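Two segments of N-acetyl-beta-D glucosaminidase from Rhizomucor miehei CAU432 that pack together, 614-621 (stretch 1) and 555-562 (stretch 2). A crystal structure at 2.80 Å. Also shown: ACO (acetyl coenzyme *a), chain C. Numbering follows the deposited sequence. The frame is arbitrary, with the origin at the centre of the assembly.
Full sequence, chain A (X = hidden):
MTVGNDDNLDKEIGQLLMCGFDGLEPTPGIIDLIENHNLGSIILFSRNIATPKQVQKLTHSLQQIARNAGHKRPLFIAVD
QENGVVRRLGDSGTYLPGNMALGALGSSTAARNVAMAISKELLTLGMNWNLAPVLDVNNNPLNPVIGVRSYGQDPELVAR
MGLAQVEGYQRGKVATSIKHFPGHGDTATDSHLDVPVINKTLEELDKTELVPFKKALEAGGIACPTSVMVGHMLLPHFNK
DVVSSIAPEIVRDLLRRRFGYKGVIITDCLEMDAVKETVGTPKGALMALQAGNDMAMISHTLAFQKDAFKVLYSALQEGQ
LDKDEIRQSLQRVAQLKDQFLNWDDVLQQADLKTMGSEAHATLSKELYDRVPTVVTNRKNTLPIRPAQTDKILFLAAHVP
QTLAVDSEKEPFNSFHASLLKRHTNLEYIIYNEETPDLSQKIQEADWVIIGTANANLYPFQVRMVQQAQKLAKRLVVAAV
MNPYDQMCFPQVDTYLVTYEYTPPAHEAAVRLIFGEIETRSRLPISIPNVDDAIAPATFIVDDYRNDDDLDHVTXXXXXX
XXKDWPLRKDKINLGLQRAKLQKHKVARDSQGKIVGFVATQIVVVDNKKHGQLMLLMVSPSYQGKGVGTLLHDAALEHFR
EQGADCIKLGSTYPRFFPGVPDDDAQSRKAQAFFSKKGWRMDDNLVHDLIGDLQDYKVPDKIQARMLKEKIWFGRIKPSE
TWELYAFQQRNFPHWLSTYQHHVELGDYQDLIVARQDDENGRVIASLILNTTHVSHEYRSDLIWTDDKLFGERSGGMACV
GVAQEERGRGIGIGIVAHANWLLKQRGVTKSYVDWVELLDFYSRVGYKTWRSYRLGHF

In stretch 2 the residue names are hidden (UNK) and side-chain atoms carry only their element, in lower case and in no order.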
# COMPACT_ATOMS: atom_id res chain seq x y z
N MET A 614 23.20 -0.60 0.79
CA MET A 614 24.19 -0.73 1.85
C MET A 614 24.76 -2.14 1.91
O MET A 614 25.95 -2.33 2.13
CB MET A 614 23.57 -0.38 3.21
CG MET A 614 23.04 1.04 3.34
SD MET A 614 22.06 1.29 4.84
CE MET A 614 23.35 1.19 6.08
N LEU A 615 23.89 -3.12 1.72
CA LEU A 615 24.31 -4.51 1.82
C LEU A 615 23.30 -5.40 1.11
O LEU A 615 22.10 -5.11 1.10
CB LEU A 615 24.42 -4.91 3.29
CG LEU A 615 25.01 -6.29 3.59
CD1 LEU A 615 26.51 -6.31 3.35
CD2 LEU A 615 24.70 -6.69 5.03
N LEU A 616 23.82 -6.46 0.49
CA LEU A 616 23.01 -7.52 -0.10
C LEU A 616 23.74 -8.81 0.20
O LEU A 616 24.91 -8.93 -0.12
CB LEU A 616 22.89 -7.32 -1.61
CG LEU A 616 21.65 -7.83 -2.36
CD1 LEU A 616 22.04 -8.25 -3.78
CD2 LEU A 616 20.95 -8.99 -1.66
N MET A 617 23.06 -9.77 0.82
CA MET A 617 23.69 -11.03 1.19
C MET A 617 22.66 -12.14 1.30
O MET A 617 21.53 -11.89 1.75
CB MET A 617 24.43 -10.88 2.53
CG MET A 617 23.52 -10.90 3.75
SD MET A 617 24.23 -10.36 5.32
CE MET A 617 25.74 -11.30 5.35
N VAL A 618 23.02 -13.35 0.87
CA VAL A 618 22.17 -14.53 1.07
C VAL A 618 23.03 -15.72 1.51
O VAL A 618 24.19 -15.85 1.12
CB VAL A 618 21.30 -14.87 -0.19
CG1 VAL A 618 21.28 -13.73 -1.19
CG2 VAL A 618 21.77 -16.14 -0.89
N SER A 619 22.43 -16.58 2.33
CA SER A 619 23.10 -17.73 2.93
C SER A 619 23.71 -18.64 1.86
O SER A 619 23.05 -18.90 0.85
CB SER A 619 22.11 -18.55 3.76
OG SER A 619 21.24 -17.72 4.50
N PRO A 620 24.94 -19.14 2.08
CA PRO A 620 25.66 -19.93 1.07
C PRO A 620 24.84 -21.07 0.49
O PRO A 620 24.76 -21.21 -0.73
CB PRO A 620 26.86 -20.48 1.85
CG PRO A 620 27.06 -19.53 2.97
CD PRO A 620 25.69 -19.07 3.35
N SER A 621 24.22 -21.87 1.35
CA SER A 621 23.40 -23.00 0.91
C SER A 621 22.16 -22.60 0.09
O SER A 621 21.51 -23.47 -0.49
CB SER A 621 22.96 -23.82 2.12
OG SER A 621 22.33 -22.98 3.07
N UNK A 555 23.64 -13.82 12.42
CA UNK A 555 24.15 -15.16 12.10
C UNK A 555 24.51 -15.28 10.62
O UNK A 555 25.51 -15.89 10.26
c UNK A 555 23.15 -16.23 12.48
N UNK A 556 23.68 -14.69 9.76
CA UNK A 556 23.94 -14.71 8.33
C UNK A 556 25.25 -13.98 8.01
O UNK A 556 26.00 -14.41 7.13
c UNK A 556 19.97 -14.35 5.78
s UNK A 556 21.45 -13.55 5.19
c UNK A 556 22.72 -14.47 6.09
c UNK A 556 22.77 -14.10 7.56
N UNK A 557 25.51 -12.87 8.71
CA UNK A 557 26.73 -12.10 8.47
C UNK A 557 27.96 -12.90 8.82
O UNK A 557 28.94 -12.88 8.07
c UNK A 557 26.74 -10.78 9.25
c UNK A 557 27.42 -8.11 7.43
n UNK A 557 30.18 -9.43 9.24
c UNK A 557 29.61 -8.53 8.39
c UNK A 557 29.34 -6.70 6.92
c UNK A 557 28.02 -10.03 9.08
c UNK A 557 28.24 -8.88 8.26
c UNK A 557 30.17 -7.44 7.72
c UNK A 557 29.23 -10.33 9.65
c UNK A 557 27.98 -7.02 6.77
N UNK A 558 27.94 -13.56 9.96
CA UNK A 558 29.10 -14.32 10.40
C UNK A 558 29.32 -15.48 9.45
O UNK A 558 30.45 -15.80 9.10
c UNK A 558 28.91 -14.84 11.83
o UNK A 558 30.17 -16.61 12.80
o UNK A 558 31.20 -14.70 12.44
c UNK A 558 30.18 -15.42 12.40
N UNK A 559 28.22 -16.09 9.02
CA UNK A 559 28.27 -17.21 8.09
C UNK A 559 28.94 -16.83 6.76
O UNK A 559 29.70 -17.62 6.21
o UNK A 559 27.84 -19.76 7.12
c UNK A 559 26.84 -17.72 7.84
o UNK A 559 25.74 -19.39 6.57
c UNK A 559 26.81 -19.05 7.13
N UNK A 560 28.68 -15.62 6.27
CA UNK A 560 29.15 -15.15 4.96
C UNK A 560 30.45 -14.35 5.03
O UNK A 560 31.34 -14.55 4.21
c UNK A 560 26.88 -15.15 3.90
c UNK A 560 28.63 -13.56 3.05
c UNK A 560 25.66 -14.38 3.44
c UNK A 560 28.07 -14.28 4.28
N UNK A 561 30.53 -13.43 5.99
CA UNK A 561 31.67 -12.51 6.11
C UNK A 561 32.54 -12.77 7.36
O UNK A 561 33.53 -12.08 7.56
c UNK A 561 30.49 -9.91 2.65
c UNK A 561 28.42 -9.86 3.86
c UNK A 561 31.14 -10.37 3.78
c UNK A 561 31.16 -11.07 6.19
c UNK A 561 30.45 -10.59 4.96
c UNK A 561 29.12 -9.66 2.69
c UNK A 561 29.08 -10.32 4.99
N UNK A 562 32.17 -13.76 8.17
CA UNK A 562 32.83 -13.99 9.46
C UNK A 562 34.34 -14.16 9.45
O UNK A 562 35.00 -13.81 10.43
N1A ACO C . 18.97 -22.19 -11.88
C2A ACO C . 20.19 -22.03 -12.45
N3A ACO C . 20.97 -20.94 -12.24
C4A ACO C . 20.56 -19.93 -11.44
C5A ACO C . 19.23 -20.03 -10.80
C6A ACO C . 18.43 -21.25 -11.07
N6A ACO C . 17.21 -21.41 -10.50
N7A ACO C . 19.06 -18.91 -10.08
C8A ACO C . 20.17 -18.15 -10.24
N9A ACO C . 21.06 -18.75 -11.06
C1B ACO C . 22.39 -18.19 -11.44
C2B ACO C . 22.34 -17.42 -12.76
O2B ACO C . 23.44 -17.81 -13.60
C3B ACO C . 22.38 -15.94 -12.39
O3B ACO C . 23.12 -15.12 -13.31
P3B ACO C . 24.73 -15.04 -13.49
O7A ACO C . 25.19 -14.03 -12.46
O8A ACO C . 25.24 -16.45 -13.30
O9A ACO C . 24.88 -14.54 -14.90
C4B ACO C . 22.93 -15.93 -10.96
O4B ACO C . 22.82 -17.26 -10.43
C5B ACO C . 22.18 -14.93 -10.09
O5B ACO C . 22.26 -15.38 -8.75
P1A ACO C . 21.04 -15.22 -7.72
O1A ACO C . 20.66 -16.61 -7.26
O2A ACO C . 19.98 -14.29 -8.24
O3A ACO C . 21.90 -14.45 -6.60
P2A ACO C . 22.31 -15.16 -5.23
O4A ACO C . 21.03 -15.60 -4.54
O5A ACO C . 23.38 -16.18 -5.49
O6A ACO C . 22.95 -13.91 -4.45
CBP ACO C . 24.94 -12.61 -3.97
CCP ACO C . 24.03 -13.18 -5.04
CDP ACO C . 24.16 -11.63 -3.10
CEP ACO C . 26.08 -11.87 -4.65
CAP ACO C . 25.45 -13.79 -3.14
OAP ACO C . 26.47 -14.47 -3.87
C9P ACO C . 25.98 -13.40 -1.79
O9P ACO C . 25.24 -13.47 -0.82
N8P ACO C . 27.25 -13.00 -1.69
C7P ACO C . 27.81 -12.67 -0.40
C6P ACO C . 29.14 -11.93 -0.50
C5P ACO C . 29.06 -10.52 -1.04
O5P ACO C . 30.07 -10.11 -1.58
N4P ACO C . 27.97 -9.75 -0.90
C3P ACO C . 27.93 -8.36 -1.36
C2P ACO C . 28.35 -7.35 -0.28
S1P ACO C . 28.83 -5.78 -0.94
C ACO C . 27.42 -4.89 -0.98
O ACO C . 26.36 -5.41 -0.69
CH3 ACO C . 27.52 -3.46 -1.40
O HOH W 1 24.17 -21.95 4.82

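Position 555 carries a single side-chain carbon and lies out of reach of the strand. One carbon and nothing more makes it Ala555.

Position 556 has an unbranched chain of two carbons, a sulfur and a terminal carbon, its CA-to-CB bond pointing toward stretch 1. The sulfur lies 3.7 Å from Met617 CG, and the last carbon 3.8 Å from Ser619 OG. A thioether in this order is methionine: Met556.

Position 557 shows one carbon followed by fused five- and six-membered rings holding eight carbons and one nitrogen. Its CA-to-CB bond runs sideways, yet the far end of the ring system comes nearer, meeting Leu615 CD2 at 3.7 Å. An indole is the sole fit, so this is Trp557. The leucine methyl sits at the ring edge, by CZ3, while NE1 is hydrogen-bonded elsewhere in the structure.

Position 558 ends in a carbon with two oxygens after one CB. Its CA-to-CB bond points away from the strand and it touches none of it: Asp558.

Position 559 has the same atoms, but its CA-to-CB bond points toward stretch 1, and one oxygen comes 3.2 Å from Pro620 CD. This is Asp559. That oxygen, OD2, also accepts a weak hydrogen bond from water 1 at 3.5 Å; the water is hydrogen-bonded to Ser621 OG at 2.7 Å.

Position 560 has four carbons forked at the first, with one arm two carbons long. The end of the long arm lies 3.1 Å from Val618 O and 3.6 Å from Met617 CE. Branching at CB with arms of unequal length gives Ile560. Its shorter arm, CG2, lies 3.7 Å from ACO C7P.

Position 561 is one carbon and a six-carbon ring with no further atom; one ring carbon lies 3.4 Å from Met617 CE and 4.1 Å from Leu615 CD1. This is Phe561, and the carbon is CE2. ACO N4P approaches the ring edge.

Position 562 has no side chain, hence Gly562. An ideal CB here would fall 2.1 Å from Asp558 O.

The helix crosses the strand at 82°, and no direct hydrogen bond joins them. Met617 is the hub: its CE reaches Trp557, Ile560 and Phe561 as well as the Met556 backbone. Strand alternation sends Leu615 and Met617 toward the helix, while the backbone remains available to acetyl coenzyme A: Leu616 N donates to ACO O at 3.0 Å and Val618 N to ACO O9P at 2.8 Å. Apolar side chains make most of the packing; Asp559 stays at its margin, while Ser619 OG sits against Met556 CE.

Stretch 2, residues 555-562: AMWDDIFG
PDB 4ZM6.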